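Local coordinates for protein ribonucleoside-diphosphate reductase small chain 2 (Saccharomyces cerevisiae, PDB 1JK0) that is a small subunit of ribonucleotide reductase, the enzyme that makes deoxyribonucleotides for DNA synthesis, and is needed for folding of its partner small subunit and assembly with large subunits, at residues K23-L28 and A232-K237; F56-E61 and E124-E129. All coordinates share one frame; numbering follows the deposited sequence.

Contact 1 (K23-L28 and A232-K237); sequences KDEILL and AHLRTK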
# COMPACT_ATOMS: atom_id res chain seq x y z
N LYS B 23 -6.74 -26.48 4.48
CA LYS B 23 -6.20 -26.07 5.77
C LYS B 23 -4.74 -26.45 5.91
O LYS B 23 -3.99 -25.81 6.64
CB LYS B 23 -7.01 -26.70 6.90
CG LYS B 23 -7.18 -25.80 8.11
CD LYS B 23 -8.39 -26.26 8.93
CE LYS B 23 -8.64 -25.37 10.14
NZ LYS B 23 -9.88 -25.77 10.87
N ASP B 24 -4.32 -27.50 5.20
CA ASP B 24 -2.93 -27.93 5.26
C ASP B 24 -2.09 -27.07 4.34
O ASP B 24 -0.86 -27.17 4.36
CB ASP B 24 -2.77 -29.40 4.84
CG ASP B 24 -3.79 -30.31 5.49
OD1 ASP B 24 -4.18 -30.03 6.64
OD2 ASP B 24 -4.19 -31.31 4.84
N GLU B 25 -2.73 -26.24 3.52
CA GLU B 25 -1.98 -25.38 2.60
C GLU B 25 -1.23 -24.31 3.39
O GLU B 25 -1.83 -23.37 3.93
CB GLU B 25 -2.92 -24.72 1.58
CG GLU B 25 -3.69 -25.67 0.66
CD GLU B 25 -2.82 -26.55 -0.23
OE1 GLU B 25 -1.69 -26.15 -0.59
OE2 GLU B 25 -3.28 -27.65 -0.60
N ILE B 26 0.08 -24.47 3.46
CA ILE B 26 0.97 -23.55 4.16
C ILE B 26 0.85 -22.15 3.56
O ILE B 26 1.08 -21.15 4.23
CB ILE B 26 2.44 -24.02 4.04
CG1 ILE B 26 2.90 -23.87 2.59
CG2 ILE B 26 2.56 -25.47 4.44
CD1 ILE B 26 4.35 -24.25 2.37
N LEU B 27 0.47 -22.12 2.29
CA LEU B 27 0.30 -20.89 1.53
C LEU B 27 -0.84 -20.07 2.11
O LEU B 27 -0.69 -18.88 2.36
CB LEU B 27 -0.00 -21.26 0.08
CG LEU B 27 0.61 -20.42 -1.05
CD1 LEU B 27 2.11 -20.38 -0.90
CD2 LEU B 27 0.22 -21.02 -2.38
N LEU B 28 -1.97 -20.72 2.34
CA LEU B 28 -3.16 -20.08 2.88
C LEU B 28 -3.09 -20.06 4.39
O LEU B 28 -3.86 -19.37 5.05
CB LEU B 28 -4.40 -20.84 2.47
CG LEU B 28 -4.57 -20.97 0.97
CD1 LEU B 28 -5.60 -22.06 0.67
CD2 LEU B 28 -4.98 -19.62 0.38
N ALA B 232 0.85 -23.65 -8.59
CA ALA B 232 1.88 -24.67 -8.60
C ALA B 232 2.29 -25.11 -7.20
O ALA B 232 2.60 -26.27 -6.98
CB ALA B 232 3.09 -24.16 -9.34
N HIS B 233 2.28 -24.19 -6.25
CA HIS B 233 2.68 -24.54 -4.90
C HIS B 233 1.55 -25.09 -4.03
O HIS B 233 1.72 -25.28 -2.84
CB HIS B 233 3.35 -23.34 -4.23
CG HIS B 233 4.62 -22.93 -4.91
ND1 HIS B 233 5.15 -23.64 -5.96
CD2 HIS B 233 5.45 -21.88 -4.70
CE1 HIS B 233 6.26 -23.05 -6.38
NE2 HIS B 233 6.46 -21.98 -5.63
N LEU B 234 0.41 -25.34 -4.65
CA LEU B 234 -0.73 -25.87 -3.92
C LEU B 234 -0.59 -27.39 -3.83
O LEU B 234 -0.38 -28.06 -4.84
CB LEU B 234 -2.01 -25.49 -4.64
CG LEU B 234 -3.03 -24.65 -3.87
CD1 LEU B 234 -2.35 -23.63 -2.96
CD2 LEU B 234 -3.93 -23.97 -4.88
N ARG B 235 -0.70 -27.92 -2.61
CA ARG B 235 -0.57 -29.35 -2.36
C ARG B 235 -1.72 -30.19 -2.89
O ARG B 235 -1.55 -31.36 -3.27
CB ARG B 235 -0.46 -29.58 -0.87
CG ARG B 235 0.81 -29.06 -0.28
CD ARG B 235 0.66 -29.03 1.21
NE ARG B 235 1.90 -28.71 1.89
CZ ARG B 235 2.04 -28.77 3.20
NH1 ARG B 235 1.01 -29.15 3.95
NH2 ARG B 235 3.20 -28.49 3.77
N THR B 236 -2.90 -29.58 -2.90
CA THR B 236 -4.13 -30.22 -3.35
C THR B 236 -4.63 -29.46 -4.58
O THR B 236 -5.18 -28.36 -4.45
CB THR B 236 -5.21 -30.13 -2.25
OG1 THR B 236 -4.60 -30.31 -0.97
CG2 THR B 236 -6.27 -31.18 -2.45
N LYS B 237 -4.43 -30.02 -5.76
CA LYS B 237 -4.89 -29.37 -6.98
C LYS B 237 -6.34 -29.81 -7.21
O LYS B 237 -6.77 -30.85 -6.72
CB LYS B 237 -4.04 -29.81 -8.17
CG LYS B 237 -2.54 -29.67 -7.99
CD LYS B 237 -2.07 -28.26 -8.30
CE LYS B 237 -0.58 -28.22 -8.60
NZ LYS B 237 0.24 -28.72 -7.46
O HOH W 1 -5.87 -27.16 -1.78
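Glu25 OE2 is gripped by both the side chain and the backbone of Thr236, and by a bound water. In this ferritin-like helical bundle the carboxylate ties the segment behind helix 13-21 to the loop that follows helix 207-232. Thr236 OG1 donates to Glu25 OE2 at 3.0 Å, nearly along its C-O axis, while Thr236 N approaches on the syn side. The other oxygen takes the straighter bond: Arg235 N donates to the syn lone pair of Glu25 OE1 at 2.9 Å, with an N-H...O angle of 164°. Two successive backbone amides thus share one carboxylate, whose chain bends at chi2 (-61°) to bring CD close to Arg235 N. The Arg235 side chain slides past Glu25 in the opposite direction without pairing charge with charge, and Ile26 CG2 lies over one face of its guanidinium, 3.1 Å above the plane and offset toward the NH2 rim. An alanine in place of Glu25 would probably leave both amides and the Thr236 hydroxyl without these acceptors and let the loop drift from the N-terminal segment. Around the contact, Leu234 also packs on Tyr175 and Ala176 of helix 175-188, and Thr236 rests on Met18 and Ala21 of helix 13-21. Leu27 and Leu234 cross at about a right angle, with Leu27 CD2 3.7 Å from Leu234 CD1.

Contact 2 (F56-E61 and E124-E129); sequences FWTAEE and ENIYSE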
# COMPACT_ATOMS: atom_id res chain seq x y z
N PHE B 56 9.25 -1.41 -12.94
CA PHE B 56 8.43 -0.24 -12.64
C PHE B 56 8.58 0.90 -13.67
O PHE B 56 9.67 1.42 -13.90
CB PHE B 56 8.78 0.26 -11.24
CG PHE B 56 8.13 1.56 -10.89
CD1 PHE B 56 6.76 1.64 -10.67
CD2 PHE B 56 8.88 2.72 -10.80
CE1 PHE B 56 6.15 2.85 -10.36
CE2 PHE B 56 8.29 3.93 -10.50
CZ PHE B 56 6.91 4.00 -10.27
N TRP B 57 7.47 1.28 -14.29
CA TRP B 57 7.46 2.37 -15.27
C TRP B 57 6.25 3.26 -15.00
O TRP B 57 5.33 2.89 -14.25
CB TRP B 57 7.40 1.81 -16.70
CG TRP B 57 6.23 0.90 -16.96
CD1 TRP B 57 6.10 -0.40 -16.57
CD2 TRP B 57 5.02 1.24 -17.66
NE1 TRP B 57 4.88 -0.89 -16.99
CE2 TRP B 57 4.20 0.09 -17.66
CE3 TRP B 57 4.56 2.41 -18.29
CZ2 TRP B 57 2.94 0.07 -18.27
CZ3 TRP B 57 3.30 2.39 -18.89
CH2 TRP B 57 2.51 1.23 -18.88
N THR B 58 6.23 4.44 -15.61
CA THR B 58 5.12 5.36 -15.39
C THR B 58 4.58 5.96 -16.70
O THR B 58 5.16 5.77 -17.77
CB THR B 58 5.55 6.49 -14.47
OG1 THR B 58 6.64 7.21 -15.07
CG2 THR B 58 5.99 5.93 -13.11
N ALA B 59 3.45 6.65 -16.61
CA ALA B 59 2.85 7.26 -17.78
C ALA B 59 3.83 8.31 -18.38
O ALA B 59 4.00 8.40 -19.60
CB ALA B 59 1.52 7.91 -17.40
N GLU B 60 4.49 9.06 -17.50
CA GLU B 60 5.45 10.07 -17.93
C GLU B 60 6.54 9.49 -18.82
O GLU B 60 7.03 10.16 -19.71
CB GLU B 60 6.13 10.74 -16.72
CG GLU B 60 5.27 11.74 -15.95
CD GLU B 60 4.16 11.09 -15.14
OE1 GLU B 60 3.40 11.84 -14.49
OE2 GLU B 60 4.05 9.84 -15.14
N GLU B 61 6.92 8.24 -18.57
CA GLU B 61 7.97 7.60 -19.38
C GLU B 61 7.46 7.24 -20.76
O GLU B 61 8.15 6.59 -21.54
CB GLU B 61 8.50 6.35 -18.66
CG GLU B 61 9.55 6.67 -17.60
CD GLU B 61 10.17 5.45 -16.95
OE1 GLU B 61 11.26 5.60 -16.35
OE2 GLU B 61 9.59 4.34 -17.02
N GLU B 124 -1.61 -1.07 -11.76
CA GLU B 124 -2.90 -1.02 -12.45
C GLU B 124 -3.41 0.39 -12.56
O GLU B 124 -4.05 0.73 -13.55
CB GLU B 124 -3.94 -1.86 -11.72
CG GLU B 124 -3.94 -3.33 -12.10
CD GLU B 124 -4.09 -3.52 -13.60
OE1 GLU B 124 -4.70 -2.65 -14.25
OE2 GLU B 124 -3.60 -4.55 -14.12
N ASN B 125 -3.12 1.21 -11.55
CA ASN B 125 -3.54 2.59 -11.55
C ASN B 125 -2.78 3.40 -12.58
O ASN B 125 -3.32 4.36 -13.13
CB ASN B 125 -3.38 3.20 -10.16
CG ASN B 125 -4.37 2.64 -9.18
OD1 ASN B 125 -5.50 2.29 -9.58
ND2 ASN B 125 -3.99 2.55 -7.90
N ILE B 126 -1.53 3.02 -12.83
CA ILE B 126 -0.73 3.71 -13.83
C ILE B 126 -1.29 3.35 -15.21
O ILE B 126 -1.35 4.20 -16.12
CB ILE B 126 0.75 3.29 -13.71
CG1 ILE B 126 1.34 3.84 -12.40
CG2 ILE B 126 1.56 3.80 -14.92
CD1 ILE B 126 2.75 3.35 -12.06
N TYR B 127 -1.73 2.10 -15.38
CA TYR B 127 -2.31 1.68 -16.65
C TYR B 127 -3.58 2.51 -16.86
O TYR B 127 -3.80 3.07 -17.92
CB TYR B 127 -2.66 0.18 -16.65
CG TYR B 127 -1.51 -0.75 -16.35
CD1 TYR B 127 -1.74 -2.02 -15.81
CD2 TYR B 127 -0.19 -0.35 -16.56
CE1 TYR B 127 -0.69 -2.86 -15.49
CE2 TYR B 127 0.87 -1.18 -16.24
CZ TYR B 127 0.62 -2.43 -15.70
OH TYR B 127 1.69 -3.24 -15.34
N SER B 128 -4.39 2.59 -15.81
CA SER B 128 -5.63 3.32 -15.87
C SER B 128 -5.38 4.79 -16.24
O SER B 128 -6.27 5.46 -16.75
CB SER B 128 -6.37 3.20 -14.54
OG SER B 128 -7.76 3.48 -14.69
N GLU B 129 -4.18 5.28 -15.96
CA GLU B 129 -3.83 6.66 -16.29
C GLU B 129 -3.35 6.76 -17.73
O GLU B 129 -3.85 7.58 -18.49
CB GLU B 129 -2.70 7.21 -15.40
CG GLU B 129 -2.40 8.69 -15.70
CD GLU B 129 -1.20 9.24 -14.97
OE1 GLU B 129 -0.99 8.89 -13.79
OE2 GLU B 129 -0.47 10.06 -15.56
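The loop after helix 43-54 passes beside helix 111-138, coming nearest where the CA atoms of Thr58 and Ile126 are 6.3 Å apart. No hydrogen bond joins the two segments, and Ile126 carries most of the packing. Its two branches spread along the loop. Chi1 (-69°) puts CG1 beside the backbone N, and the extended chi2 (173°) carries CD1 to 3.4 Å from Trp57 O and 3.8 Å from Phe56 CE1. Ile126 CG2 instead lies against the backbone, 3.8 Å from Ala59 N and about as far from Thr58 CA. One turn on, Glu129 reaches out extended, CG anti to the backbone N, and sets OE2 3.5 Å from Ala59 CB. Glu129 and Glu60 bring like charges near each other, which is probably tolerable because each has a basic partner, held by a salt bridge, on the chain of another protein. Trp57 and Tyr127 lie with ring planes 26° apart but displaced laterally, the centroids of the Trp57 six-membered ring and the Tyr127 ring 5.5 Å apart, leaving little face-to-face overlap. They also share an acceptor: Trp57 NE1 and Tyr127 OH both hydrogen-bond to Asp219 OD2 on helix 207-232. The Tyr127 side chain, on the helix, is about 4 Å from that of Tyr131, the predicted active-site tyrosine, and the loop packs on this core helix of the ferritin-like bundle of ribonucleotide reductase small chains.

In the fold
Contact 2 is largely buried, its centre about 15 Å from the centre of the chain, against about 23 Å for the centre of contact 1, which is only partly buried. Their centres are 33 Å apart and they do not touch, though contact 2 is nested inside the long loop that contact 1 closes. Both involve helix 207-232: contact 1 holds the chain just after its end, while contact 2 leans on Asp219 within it. The chemistry differs with place. Contact 1 joins two non-helical segments through direct polar bonds, whereas contact 2 packs a loop on a helix with apolar groups and sends its acidic ends to the partner protein.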